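Local coordinates for protein globin (Bacillus anthracis, PDB 5V3V) that binds heme as a group II truncated hemoglobin, here with cyanide in the heme pocket, and probably carries or handles oxygen and similar small ligands, at residues P33-I38 / P84-A89; L21-A26 / K49-L54. The protein carries 1 engineered substitution. All blocks are in the same frame, centred on the assembly; numbering follows the deposited sequence.

Overall arrangement
Contact 1 (33-38 with 84-89) and contact 2 (21-26 with 49-54) meet the same heme at different places. Contact 1 lies beside the porphyrin edge that carries methyls CMA and CMB, where the loop after helix 14-31 packs on the start of helix 84-101. Contact 2 joins helices 14-31 and 44-57 on the distal side, where Gln50 holds the bound cyanide and Lys49 bonds to the heme propionates. Their centres are about 17 Å apart and their nearest atoms about 6 Å apart, so they do not touch. Along the chain the segments alternate, helix 14-31 leading from one contact into the loop of the other.

Contact 1: P33-I38 / P84-A89. With HEM (protoporphyrin IX containing Fe), chain C.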
ATOM      1  N   PRO A  33     -13.759   2.858 -12.229  1.00 65.43           N
ATOM      2  CA  PRO A  33     -12.611   3.247 -13.061  1.00 64.95           C
ATOM      3  C   PRO A  33     -11.563   4.045 -12.294  1.00 64.93           C
ATOM      4  O   PRO A  33     -10.377   3.985 -12.637  1.00 68.91           O
ATOM      5  CB  PRO A  33     -13.259   4.062 -14.192  1.00 60.09           C
ATOM      6  CG  PRO A  33     -14.487   4.623 -13.587  1.00 64.08           C
ATOM      7  CD  PRO A  33     -14.982   3.599 -12.590  1.00 63.34           C
ATOM      8  N   ASP A  34     -11.958   4.757 -11.236  1.00 63.94           N
ATOM      9  CA  ASP A  34     -10.980   5.453 -10.409  1.00 63.09           C
ATOM     10  C   ASP A  34     -10.177   4.507  -9.529  1.00 58.85           C
ATOM     11  O   ASP A  34      -9.136   4.911  -9.005  1.00 60.62           O
ATOM     12  CB  ASP A  34     -11.676   6.490  -9.527  1.00 68.24           C
ATOM     13  CG  ASP A  34     -12.382   7.562 -10.331  1.00 70.23           C
ATOM     14  OD1 ASP A  34     -11.863   7.930 -11.405  1.00 69.77           O
ATOM     15  OD2 ASP A  34     -13.448   8.035  -9.893  1.00 71.47           O
ATOM     16  N   LEU A  35     -10.626   3.265  -9.347  1.00 60.77           N
ATOM     17  CA  LEU A  35      -9.992   2.384  -8.371  1.00 53.95           C
ATOM     18  C   LEU A  35      -9.368   1.135  -8.966  1.00 49.76           C
ATOM     19  O   LEU A  35      -8.283   0.741  -8.540  1.00 57.02           O
ATOM     20  CB  LEU A  35     -11.004   1.952  -7.301  1.00 46.96           C
ATOM     21  CG  LEU A  35     -11.560   3.044  -6.410  1.00 43.49           C
ATOM     22  CD1 LEU A  35     -12.515   2.411  -5.439  1.00 47.48           C
ATOM     23  CD2 LEU A  35     -10.417   3.764  -5.696  1.00 42.24           C
ATOM     24  N   SER A  36     -10.032   0.478  -9.910  1.00 54.38           N
ATOM     25  CA  SER A  36      -9.524  -0.803 -10.395  1.00 67.34           C
ATOM     26  C   SER A  36      -8.096  -0.754 -10.939  1.00 70.44           C
ATOM     27  O   SER A  36      -7.344  -1.711 -10.681  1.00 82.97           O
ATOM     28  CB  SER A  36     -10.477  -1.371 -11.450  1.00 72.04           C
ATOM     29  OG  SER A  36     -10.299  -2.774 -11.539  1.00 75.08           O
ATOM     30  N   PRO A  37      -7.654   0.283 -11.675  1.00 61.52           N
ATOM     31  CA  PRO A  37      -6.259   0.279 -12.166  1.00 60.51           C
ATOM     32  C   PRO A  37      -5.208   0.030 -11.089  1.00 65.29           C
ATOM     33  O   PRO A  37      -4.234  -0.691 -11.342  1.00 69.47           O
ATOM     34  CB  PRO A  37      -6.115   1.675 -12.783  1.00 56.52           C
ATOM     35  CG  PRO A  37      -7.469   1.976 -13.293  1.00 53.29           C
ATOM     36  CD  PRO A  37      -8.417   1.405 -12.257  1.00 53.07           C
ATOM     37  N   ILE A  38      -5.381   0.585  -9.883  1.00 63.19           N
ATOM     38  CA  ILE A  38      -4.351   0.430  -8.859  1.00 60.84           C
ATOM     39  C   ILE A  38      -4.529  -0.836  -8.037  1.00 60.19           C
ATOM     40  O   ILE A  38      -3.599  -1.234  -7.323  1.00 64.16           O
ATOM     41  CB  ILE A  38      -4.288   1.663  -7.934  1.00 56.85           C
ATOM     42  CG1 ILE A  38      -5.625   1.885  -7.226  1.00 63.88           C
ATOM     43  CG2 ILE A  38      -3.894   2.897  -8.739  1.00 53.15           C
ATOM     44  CD1 ILE A  38      -6.376   3.120  -7.692  1.00 65.28           C
ATOM     45  N   PRO A  84      -7.433  12.513  -3.265  1.00 46.39           N
ATOM     46  CA  PRO A  84      -8.755  12.798  -2.682  1.00 38.68           C
ATOM     47  C   PRO A  84      -9.890  12.172  -3.474  1.00 49.48           C
ATOM     48  O   PRO A  84     -10.864  11.683  -2.891  1.00 49.56           O
ATOM     49  CB  PRO A  84      -8.821  14.332  -2.712  1.00 53.20           C
ATOM     50  CG  PRO A  84      -7.424  14.756  -2.610  1.00 47.51           C
ATOM     51  CD  PRO A  84      -6.606  13.730  -3.354  1.00 45.93           C
ATOM     52  N   LYS A  85      -9.792  12.176  -4.801  1.00 47.48           N
ATOM     53  CA  LYS A  85     -10.849  11.575  -5.594  1.00 56.64           C
ATOM     54  C   LYS A  85     -10.947  10.084  -5.328  1.00 48.92           C
ATOM     55  O   LYS A  85     -12.046   9.542  -5.206  1.00 49.98           O
ATOM     56  CB  LYS A  85     -10.617  11.831  -7.080  1.00 53.16           C
ATOM     57  CG  LYS A  85     -11.738  11.304  -7.956  1.00 60.83           C
ATOM     58  CD  LYS A  85     -12.739  12.400  -8.295  1.00 76.37           C
ATOM     59  CE  LYS A  85     -12.155  13.357  -9.328  1.00 76.01           C
ATOM     60  NZ  LYS A  85     -11.562  12.609 -10.471  1.00 80.63           N
ATOM     61  N   ARG A  86      -9.809   9.396  -5.248  1.00 50.39           N
ATOM     62  CA  ARG A  86      -9.871   7.953  -5.067  1.00 49.57           C
ATOM     63  C   ARG A  86     -10.369   7.597  -3.676  1.00 45.08           C
ATOM     64  O   ARG A  86     -11.064   6.587  -3.508  1.00 34.42           O
ATOM     65  CB  ARG A  86      -8.512   7.328  -5.361  1.00 47.37           C
ATOM     66  CG  ARG A  86      -8.199   7.339  -6.839  1.00 49.84           C
ATOM     67  CD  ARG A  86      -6.822   6.767  -7.139  1.00 55.08           C
ATOM     68  NE  ARG A  86      -6.726   6.324  -8.528  1.00 62.56           N
ATOM     69  CZ  ARG A  86      -5.599   6.265  -9.229  1.00 62.24           C
ATOM     70  NH1 ARG A  86      -4.454   6.649  -8.679  1.00 63.57           N
ATOM     71  NH2 ARG A  86      -5.620   5.836 -10.485  1.00 62.92           N
ATOM     72  N   ALA A  87     -10.056   8.425  -2.681  1.00 44.62           N
ATOM     73  CA  ALA A  87     -10.656   8.240  -1.367  1.00 41.81           C
ATOM     74  C   ALA A  87     -12.175   8.363  -1.439  1.00 39.29           C
ATOM     75  O   ALA A  87     -12.896   7.558  -0.844  1.00 43.54           O
ATOM     76  CB  ALA A  87     -10.064   9.234  -0.362  1.00 34.04           C
ATOM     77  N   GLU A  88     -12.686   9.337  -2.192  1.00 44.35           N
ATOM     78  CA  GLU A  88     -14.139   9.445  -2.313  1.00 54.72           C
ATOM     79  C   GLU A  88     -14.725   8.247  -3.058  1.00 48.66           C
ATOM     80  O   GLU A  88     -15.766   7.716  -2.655  1.00 47.07           O
ATOM     81  CB  GLU A  88     -14.527  10.749  -3.005  1.00 48.79           C
ATOM     82  CG  GLU A  88     -14.319  11.979  -2.147  1.00 63.02           C
ATOM     83  CD  GLU A  88     -14.705  13.242  -2.883  1.00 86.50           C
ATOM     84  OE1 GLU A  88     -15.607  13.171  -3.748  1.00 92.70           O
ATOM     85  OE2 GLU A  88     -14.099  14.300  -2.612  1.00 93.79           O
ATOM     86  N   ALA A  89     -14.076   7.820  -4.146  1.00 46.43           N
ATOM     87  CA  ALA A  89     -14.484   6.595  -4.832  1.00 48.72           C
ATOM     88  C   ALA A  89     -14.509   5.410  -3.875  1.00 45.91           C
ATOM     89  O   ALA A  89     -15.463   4.629  -3.868  1.00 43.11           O
ATOM     90  CB  ALA A  89     -13.544   6.305  -6.000  1.00 40.89           C
TER
HETATM   91  CHA HEM C 201      -4.189  -2.423   0.541  1.00 50.07           C
HETATM   92  CHB HEM C 201      -6.028   1.171  -2.246  1.00 38.81           C
HETATM   93  CHC HEM C 201      -8.213   3.036   1.738  1.00 39.07           C
HETATM   94  CHD HEM C 201      -7.229  -1.078   4.239  1.00 51.30           C
HETATM   95  C1A HEM C 201      -4.460  -1.610  -0.559  1.00 52.29           C
HETATM   96  C2A HEM C 201      -3.916  -1.718  -1.907  1.00 50.98           C
HETATM   97  C3A HEM C 201      -4.430  -0.727  -2.656  1.00 45.70           C
HETATM   98  C4A HEM C 201      -5.312   0.058  -1.828  1.00 43.01           C
HETATM   99  CMA HEM C 201      -4.145  -0.424  -4.151  1.00 45.67           C
HETATM  100  CAA HEM C 201      -2.931  -2.804  -2.398  1.00 61.70           C
HETATM  101  CBA HEM C 201      -3.670  -4.143  -2.363  1.00 73.26           C
HETATM  102  CGA HEM C 201      -2.744  -5.261  -1.948  1.00 75.37           C
HETATM  103  O1A HEM C 201      -1.503  -5.107  -2.117  1.00 62.74           O
HETATM  104  O2A HEM C 201      -3.256  -6.303  -1.450  1.00 78.00           O
HETATM  105  C1B HEM C 201      -6.750   1.991  -1.397  1.00 39.41           C
HETATM  106  C2B HEM C 201      -7.336   3.252  -1.763  1.00 44.52           C
HETATM  107  C3B HEM C 201      -7.921   3.782  -0.673  1.00 38.53           C
HETATM  108  C4B HEM C 201      -7.744   2.869   0.440  1.00 42.16           C
HETATM  109  CMB HEM C 201      -7.266   3.863  -3.175  1.00 43.26           C
HETATM  110  CAB HEM C 201      -8.668   5.128  -0.630  1.00 43.63           C
HETATM  111  CBB HEM C 201      -8.603   5.900   0.465  1.00 46.50           C
HETATM  112  C1C HEM C 201      -8.255   2.049   2.705  1.00 39.81           C
HETATM  113  C2C HEM C 201      -9.098   2.027   3.889  1.00 43.61           C
HETATM  114  C3C HEM C 201      -8.809   0.885   4.554  1.00 53.18           C
HETATM  115  C4C HEM C 201      -7.794   0.142   3.837  1.00 53.67           C
HETATM  116  CMC HEM C 201     -10.116   3.147   4.260  1.00 38.87           C
HETATM  117  CAC HEM C 201      -9.399   0.330   5.865  1.00 54.25           C
HETATM  118  CBC HEM C 201     -10.475   0.852   6.445  1.00 58.96           C
HETATM  119  C1D HEM C 201      -6.301  -1.781   3.453  1.00 50.86           C
HETATM  120  C2D HEM C 201      -5.628  -3.031   3.806  1.00 50.17           C
HETATM  121  C3D HEM C 201      -4.804  -3.382   2.804  1.00 47.77           C
HETATM  122  C4D HEM C 201      -4.897  -2.393   1.748  1.00 53.37           C
HETATM  123  CMD HEM C 201      -5.822  -3.824   5.116  1.00 46.40           C
HETATM  124  CAD HEM C 201      -3.913  -4.642   2.778  1.00 45.17           C
HETATM  125  CBD HEM C 201      -2.498  -4.254   3.184  1.00 58.79           C
HETATM  126  CGD HEM C 201      -1.649  -5.501   3.251  1.00 69.15           C
HETATM  127  O1D HEM C 201      -0.894  -5.773   2.285  1.00 76.90           O
HETATM  128  O2D HEM C 201      -1.728  -6.226   4.272  1.00 65.83           O
HETATM  129  NA  HEM C 201      -5.302  -0.510  -0.562  1.00 51.16           N
HETATM  130  NB  HEM C 201      -7.011   1.792  -0.051  1.00 43.58           N
HETATM  131  NC  HEM C 201      -7.490   0.888   2.705  1.00 45.92           N
HETATM  132  ND  HEM C 201      -5.813  -1.430   2.189  1.00 49.67           N
HETATM  133 FE   HEM C 201      -6.450   0.123   1.010  1.00 48.04          FE
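Arg86 reaches out from helix 84-101 across the loop 33-38, and its side chain organises the contact from root to tip. Arg86 CB lies 4.1 Å from Leu35 CD2. With CG placed anti to the carbonyl carbon (chi1 -72°) and the chain extended from there to NE, the arginine runs out across the loop, its CG and CD passing close to the backbone oxygen of Asp34. At NE the contact turns polar: Arg86 NE donates to Asp34 O over 2.8 Å, nearly in line with the carbonyl bond, although the oxygen sits 16° out of the guanidinium plane. Ile38 arrives from the opposite direction and lays CD1 over one face of the guanidinium, displaced toward its rim, with Ile38 CD1 3.3 Å from Arg86 NE. Ile38 CG2 lies about equally far from Arg86 CZ, NH1 and NH2. One hydrogen bond near the edge and a methyl over a face thus help fix the rotation of the flat group, and NH1 is further held by a salt bridge to Glu81.

Closer to the helix, methyl packing takes over: Leu35 CG rests 3.8 Å from Ala89 CB, and Asp34 CB meets the same methyl from the loop. Leu35 also sends CD2 to within 3.6 Å of Arg86 O and toward the heme methyl CMB. The charged atoms of Asp34 and Lys85 do not meet, Asp34 OD1 and Lys85 NZ being 4.8 Å apart, though the opposite charges probably attract.

The heme borders both segments: Ile38 O approaches its methyl CMA and Ala87 its vinyl carbon CBB. The contact therefore joins the connection between helices 14-31 and 44-57 to the first turns of helix 84-101, beside the porphyrin rim, with Val123, just beyond helix 105-122, packing against Pro84 and Ala87.

Contact 2: L21-A26 / K49-L54; sequences LVDTFA and KQKQFL. Engineered in segment 21-26: Ala26 (natural residue Tyr). With HEM (protoporphyrin IX containing Fe), chain C.
Val22 projects from helix 14-31 into the side chains of helix 44-57, crossing three of them at a slant: Gln50, Lys51 and Leu54. Its two methyls divide the work. Val22 CG1, anti to the backbone N, comes within 3.2 Å of Gln50 OE1, while Val22 CG2 is 3.7 Å from Leu54 CD1. Between them Val22 CB lies 3.5 Å from Lys51 CG, so the lysine's aliphatic stem covers the valine on its way outward.

Extended beyond CG, Lys51 carries its ammonium to the neighbouring helix, where Lys51 NZ forms a salt bridge of 2.8 Å with Asp23 OD1. The ammonium meets that oxygen on the syn side, but 32° out of the carboxylate plane. Glu19 forms a second salt bridge with the same nitrogen, so two acidic residues of one helix share the lysine.

Phe25 and Gln50 cross at about a right angle, with ring and amide planes 59° apart. The amide nitrogen approaches the ring at its edge, Gln50 NE2 lying 3.5 Å from Phe25 CE2, so this is not an N-H over an aromatic face. The main polar partner of NE2 is the bound cyanide, to whose nitrogen it donates a hydrogen bond. At the other end of the amide, OE1 is buried and has no partner in the model. Ala26 is engineered in place of the natural tyrosine; Ala26 CB is 4.3 Å from Gln50 OE1.

The axes of segments 21-26 and 49-54 pass 9.8 Å apart, their N-to-C directions 132° apart. Lys49 NZ donates hydrogen bonds to both heme propionates, 2.9 Å to heme O2A and a longer one to O1D, while Phe53 packs against vinyl carbon CAC. With Trp90, which meets the Phe25 ring, this forms part of the distal pocket of the two-on-two truncated-globin fold, helices 14-31 and 44-57 corresponding to B and E.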
ATOM      1  N   LEU A  21     -20.203  -7.995   3.096  1.00 32.69           N
ATOM      2  CA  LEU A  21     -19.939  -6.577   2.821  1.00 39.35           C
ATOM      3  C   LEU A  21     -18.672  -6.396   1.989  1.00 35.82           C
ATOM      4  O   LEU A  21     -18.651  -5.605   1.033  1.00 34.26           O
ATOM      5  CB  LEU A  21     -19.832  -5.793   4.128  1.00 36.36           C
ATOM      6  CG  LEU A  21     -19.412  -4.311   4.033  1.00 39.69           C
ATOM      7  CD1 LEU A  21     -20.507  -3.408   3.431  1.00 29.94           C
ATOM      8  CD2 LEU A  21     -18.978  -3.777   5.393  1.00 35.80           C
ATOM      9  N   VAL A  22     -17.615  -7.148   2.323  1.00 41.59           N
ATOM     10  CA  VAL A  22     -16.325  -6.974   1.667  1.00 39.72           C
ATOM     11  C   VAL A  22     -16.364  -7.547   0.253  1.00 45.66           C
ATOM     12  O   VAL A  22     -15.914  -6.899  -0.702  1.00 42.36           O
ATOM     13  CB  VAL A  22     -15.202  -7.618   2.505  1.00 45.59           C
ATOM     14  CG1 VAL A  22     -13.902  -7.683   1.696  1.00 41.79           C
ATOM     15  CG2 VAL A  22     -14.998  -6.841   3.819  1.00 32.22           C
ATOM     16  N   ASP A  23     -16.879  -8.780   0.109  1.00 44.01           N
ATOM     17  CA  ASP A  23     -17.107  -9.348  -1.220  1.00 46.59           C
ATOM     18  C   ASP A  23     -17.899  -8.380  -2.093  1.00 46.95           C
ATOM     19  O   ASP A  23     -17.518  -8.109  -3.235  1.00 46.78           O
ATOM     20  CB  ASP A  23     -17.832 -10.700  -1.115  1.00 51.10           C
ATOM     21  CG  ASP A  23     -16.941 -11.820  -0.574  1.00 58.77           C
ATOM     22  OD1 ASP A  23     -15.722 -11.609  -0.411  1.00 57.12           O
ATOM     23  OD2 ASP A  23     -17.466 -12.927  -0.319  1.00 56.72           O
ATOM     24  N   THR A  24     -18.985  -7.812  -1.559  1.00 45.01           N
ATOM     25  CA  THR A  24     -19.725  -6.801  -2.320  1.00 42.40           C
ATOM     26  C   THR A  24     -18.850  -5.577  -2.611  1.00 39.10           C
ATOM     27  O   THR A  24     -18.789  -5.093  -3.749  1.00 40.47           O
ATOM     28  CB  THR A  24     -20.991  -6.392  -1.566  1.00 39.42           C
ATOM     29  OG1 THR A  24     -21.786  -7.554  -1.313  1.00 42.61           O
ATOM     30  CG2 THR A  24     -21.817  -5.392  -2.375  1.00 41.49           C
ATOM     31  N   PHE A  25     -18.162  -5.065  -1.592  1.00 42.51           N
ATOM     32  CA  PHE A  25     -17.313  -3.887  -1.771  1.00 41.60           C
ATOM     33  C   PHE A  25     -16.271  -4.108  -2.863  1.00 39.43           C
ATOM     34  O   PHE A  25     -16.079  -3.255  -3.735  1.00 44.38           O
ATOM     35  CB  PHE A  25     -16.624  -3.557  -0.451  1.00 38.36           C
ATOM     36  CG  PHE A  25     -15.557  -2.508  -0.565  1.00 39.91           C
ATOM     37  CD1 PHE A  25     -15.901  -1.167  -0.731  1.00 39.89           C
ATOM     38  CD2 PHE A  25     -14.218  -2.851  -0.471  1.00 45.34           C
ATOM     39  CE1 PHE A  25     -14.921  -0.191  -0.814  1.00 43.91           C
ATOM     40  CE2 PHE A  25     -13.234  -1.890  -0.549  1.00 44.72           C
ATOM     41  CZ  PHE A  25     -13.575  -0.558  -0.722  1.00 45.05           C
ATOM     42  N   ALA A  26     -15.567  -5.240  -2.802  1.00 44.39           N
ATOM     43  CA  ALA A  26     -14.503  -5.541  -3.755  1.00 46.88           C
ATOM     44  C   ALA A  26     -15.041  -5.680  -5.167  1.00 53.56           C
ATOM     45  O   ALA A  26     -14.325  -5.398  -6.136  1.00 59.67           O
ATOM     46  CB  ALA A  26     -13.775  -6.823  -3.338  1.00 48.15           C
ATOM     47  N   LYS A  49      -7.720  -9.943   3.183  1.00 52.39           N
ATOM     48  CA  LYS A  49      -7.091  -9.026   4.129  1.00 49.87           C
ATOM     49  C   LYS A  49      -8.080  -7.965   4.626  1.00 40.31           C
ATOM     50  O   LYS A  49      -8.124  -7.667   5.826  1.00 48.58           O
ATOM     51  CB  LYS A  49      -5.844  -8.390   3.488  1.00 45.82           C
ATOM     52  CG  LYS A  49      -4.679  -9.364   3.287  1.00 52.17           C
ATOM     53  CD  LYS A  49      -3.402  -8.691   2.726  1.00 56.22           C
ATOM     54  CE  LYS A  49      -3.558  -8.209   1.289  1.00 65.59           C
ATOM     55  NZ  LYS A  49      -2.252  -8.168   0.537  1.00 62.80           N
ATOM     56  N   GLN A  50      -8.896  -7.399   3.727  1.00 40.65           N
ATOM     57  CA  GLN A  50      -9.896  -6.403   4.147  1.00 44.16           C
ATOM     58  C   GLN A  50     -10.837  -6.963   5.207  1.00 42.37           C
ATOM     59  O   GLN A  50     -11.171  -6.273   6.181  1.00 38.16           O
ATOM     60  CB  GLN A  50     -10.735  -5.924   2.958  1.00 45.56           C
ATOM     61  CG  GLN A  50      -9.997  -5.160   1.867  1.00 56.59           C
ATOM     62  CD  GLN A  50     -10.770  -5.160   0.547  1.00 64.95           C
ATOM     63  OE1 GLN A  50     -11.548  -6.069   0.263  1.00 75.79           O
ATOM     64  NE2 GLN A  50     -10.562  -4.141  -0.254  1.00 56.33           N
ATOM     65  N   LYS A  51     -11.328  -8.186   4.997  1.00 40.05           N
ATOM     66  CA  LYS A  51     -12.201  -8.825   5.983  1.00 45.43           C
ATOM     67  C   LYS A  51     -11.496  -8.954   7.325  1.00 46.80           C
ATOM     68  O   LYS A  51     -12.058  -8.603   8.370  1.00 43.41           O
ATOM     69  CB  LYS A  51     -12.648 -10.202   5.494  1.00 43.32           C
ATOM     70  CG  LYS A  51     -13.505 -10.167   4.254  1.00 46.98           C
ATOM     71  CD  LYS A  51     -13.784 -11.555   3.746  1.00 48.35           C
ATOM     72  CE  LYS A  51     -14.430 -11.507   2.377  1.00 46.06           C
ATOM     73  NZ  LYS A  51     -14.543 -12.870   1.778  1.00 42.94           N
ATOM     74  N   GLN A  52     -10.259  -9.447   7.308  1.00 47.85           N
ATOM     75  CA  GLN A  52      -9.465  -9.525   8.527  1.00 47.86           C
ATOM     76  C   GLN A  52      -9.283  -8.156   9.169  1.00 45.49           C
ATOM     77  O   GLN A  52      -9.380  -8.020  10.394  1.00 48.68           O
ATOM     78  CB  GLN A  52      -8.098 -10.131   8.221  1.00 52.93           C
ATOM     79  CG  GLN A  52      -8.059 -11.642   8.095  1.00 54.58           C
ATOM     80  CD  GLN A  52      -6.681 -12.109   7.666  1.00 60.40           C
ATOM     81  OE1 GLN A  52      -6.026 -11.459   6.848  1.00 56.65           O
ATOM     82  NE2 GLN A  52      -6.223 -13.221   8.233  1.00 56.58           N
ATOM     83  N   PHE A  53      -8.956  -7.137   8.367  1.00 43.66           N
ATOM     84  CA  PHE A  53      -8.763  -5.804   8.931  1.00 36.05           C
ATOM     85  C   PHE A  53     -10.049  -5.285   9.557  1.00 41.29           C
ATOM     86  O   PHE A  53     -10.064  -4.852  10.715  1.00 40.32           O
ATOM     87  CB  PHE A  53      -8.286  -4.801   7.877  1.00 35.41           C
ATOM     88  CG  PHE A  53      -8.086  -3.437   8.453  1.00 34.77           C
ATOM     89  CD1 PHE A  53      -6.986  -3.180   9.265  1.00 38.39           C
ATOM     90  CD2 PHE A  53      -9.016  -2.435   8.255  1.00 39.31           C
ATOM     91  CE1 PHE A  53      -6.807  -1.937   9.832  1.00 41.34           C
ATOM     92  CE2 PHE A  53      -8.841  -1.192   8.825  1.00 38.41           C
ATOM     93  CZ  PHE A  53      -7.735  -0.943   9.614  1.00 42.49           C
ATOM     94  N   LEU A  54     -11.135  -5.286   8.779  1.00 43.00           N
ATOM     95  CA  LEU A  54     -12.381  -4.698   9.253  1.00 42.94           C
ATOM     96  C   LEU A  54     -12.911  -5.444  10.464  1.00 36.86           C
ATOM     97  O   LEU A  54     -13.511  -4.834  11.352  1.00 43.76           O
ATOM     98  CB  LEU A  54     -13.427  -4.699   8.140  1.00 45.27           C
ATOM     99  CG  LEU A  54     -13.245  -3.736   6.973  1.00 43.94           C
ATOM    100  CD1 LEU A  54     -14.387  -3.922   5.957  1.00 38.37           C
ATOM    101  CD2 LEU A  54     -13.179  -2.280   7.454  1.00 41.73           C
TER
HETATM  102  CHA HEM C 201      -4.189  -2.423   0.541  1.00 50.07           C
HETATM  103  CHB HEM C 201      -6.028   1.171  -2.246  1.00 38.81           C
HETATM  104  CHC HEM C 201      -8.213   3.036   1.738  1.00 39.07           C
HETATM  105  CHD HEM C 201      -7.229  -1.078   4.239  1.00 51.30           C
HETATM  106  C1A HEM C 201      -4.460  -1.610  -0.559  1.00 52.29           C
HETATM  107  C2A HEM C 201      -3.916  -1.718  -1.907  1.00 50.98           C
HETATM  108  C3A HEM C 201      -4.430  -0.727  -2.656  1.00 45.70           C
HETATM  109  C4A HEM C 201      -5.312   0.058  -1.828  1.00 43.01           C
HETATM  110  CMA HEM C 201      -4.145  -0.424  -4.151  1.00 45.67           C
HETATM  111  CAA HEM C 201      -2.931  -2.804  -2.398  1.00 61.70           C
HETATM  112  CBA HEM C 201      -3.670  -4.143  -2.363  1.00 73.26           C
HETATM  113  CGA HEM C 201      -2.744  -5.261  -1.948  1.00 75.37           C
HETATM  114  O1A HEM C 201      -1.503  -5.107  -2.117  1.00 62.74           O
HETATM  115  O2A HEM C 201      -3.256  -6.303  -1.450  1.00 78.00           O
HETATM  116  C1B HEM C 201      -6.750   1.991  -1.397  1.00 39.41           C
HETATM  117  C2B HEM C 201      -7.336   3.252  -1.763  1.00 44.52           C
HETATM  118  C3B HEM C 201      -7.921   3.782  -0.673  1.00 38.53           C
HETATM  119  C4B HEM C 201      -7.744   2.869   0.440  1.00 42.16           C
HETATM  120  CMB HEM C 201      -7.266   3.863  -3.175  1.00 43.26           C
HETATM  121  CAB HEM C 201      -8.668   5.128  -0.630  1.00 43.63           C
HETATM  122  CBB HEM C 201      -8.603   5.900   0.465  1.00 46.50           C
HETATM  123  C1C HEM C 201      -8.255   2.049   2.705  1.00 39.81           C
HETATM  124  C2C HEM C 201      -9.098   2.027   3.889  1.00 43.61           C
HETATM  125  C3C HEM C 201      -8.809   0.885   4.554  1.00 53.18           C
HETATM  126  C4C HEM C 201      -7.794   0.142   3.837  1.00 53.67           C
HETATM  127  CMC HEM C 201     -10.116   3.147   4.260  1.00 38.87           C
HETATM  128  CAC HEM C 201      -9.399   0.330   5.865  1.00 54.25           C
HETATM  129  CBC HEM C 201     -10.475   0.852   6.445  1.00 58.96           C
HETATM  130  C1D HEM C 201      -6.301  -1.781   3.453  1.00 50.86           C
HETATM  131  C2D HEM C 201      -5.628  -3.031   3.806  1.00 50.17           C
HETATM  132  C3D HEM C 201      -4.804  -3.382   2.804  1.00 47.77           C
HETATM  133  C4D HEM C 201      -4.897  -2.393   1.748  1.00 53.37           C
HETATM  134  CMD HEM C 201      -5.822  -3.824   5.116  1.00 46.40           C
HETATM  135  CAD HEM C 201      -3.913  -4.642   2.778  1.00 45.17           C
HETATM  136  CBD HEM C 201      -2.498  -4.254   3.184  1.00 58.79           C
HETATM  137  CGD HEM C 201      -1.649  -5.501   3.251  1.00 69.15           C
HETATM  138  O1D HEM C 201      -0.894  -5.773   2.285  1.00 76.90           O
HETATM  139  O2D HEM C 201      -1.728  -6.226   4.272  1.00 65.83           O
HETATM  140  NA  HEM C 201      -5.302  -0.510  -0.562  1.00 51.16           N
HETATM  141  NB  HEM C 201      -7.011   1.792  -0.051  1.00 43.58           N
HETATM  142  NC  HEM C 201      -7.490   0.888   2.705  1.00 45.92           N
HETATM  143  ND  HEM C 201      -5.813  -1.430   2.189  1.00 49.67           N
HETATM  144 FE   HEM C 201      -6.450   0.123   1.010  1.00 48.04          FE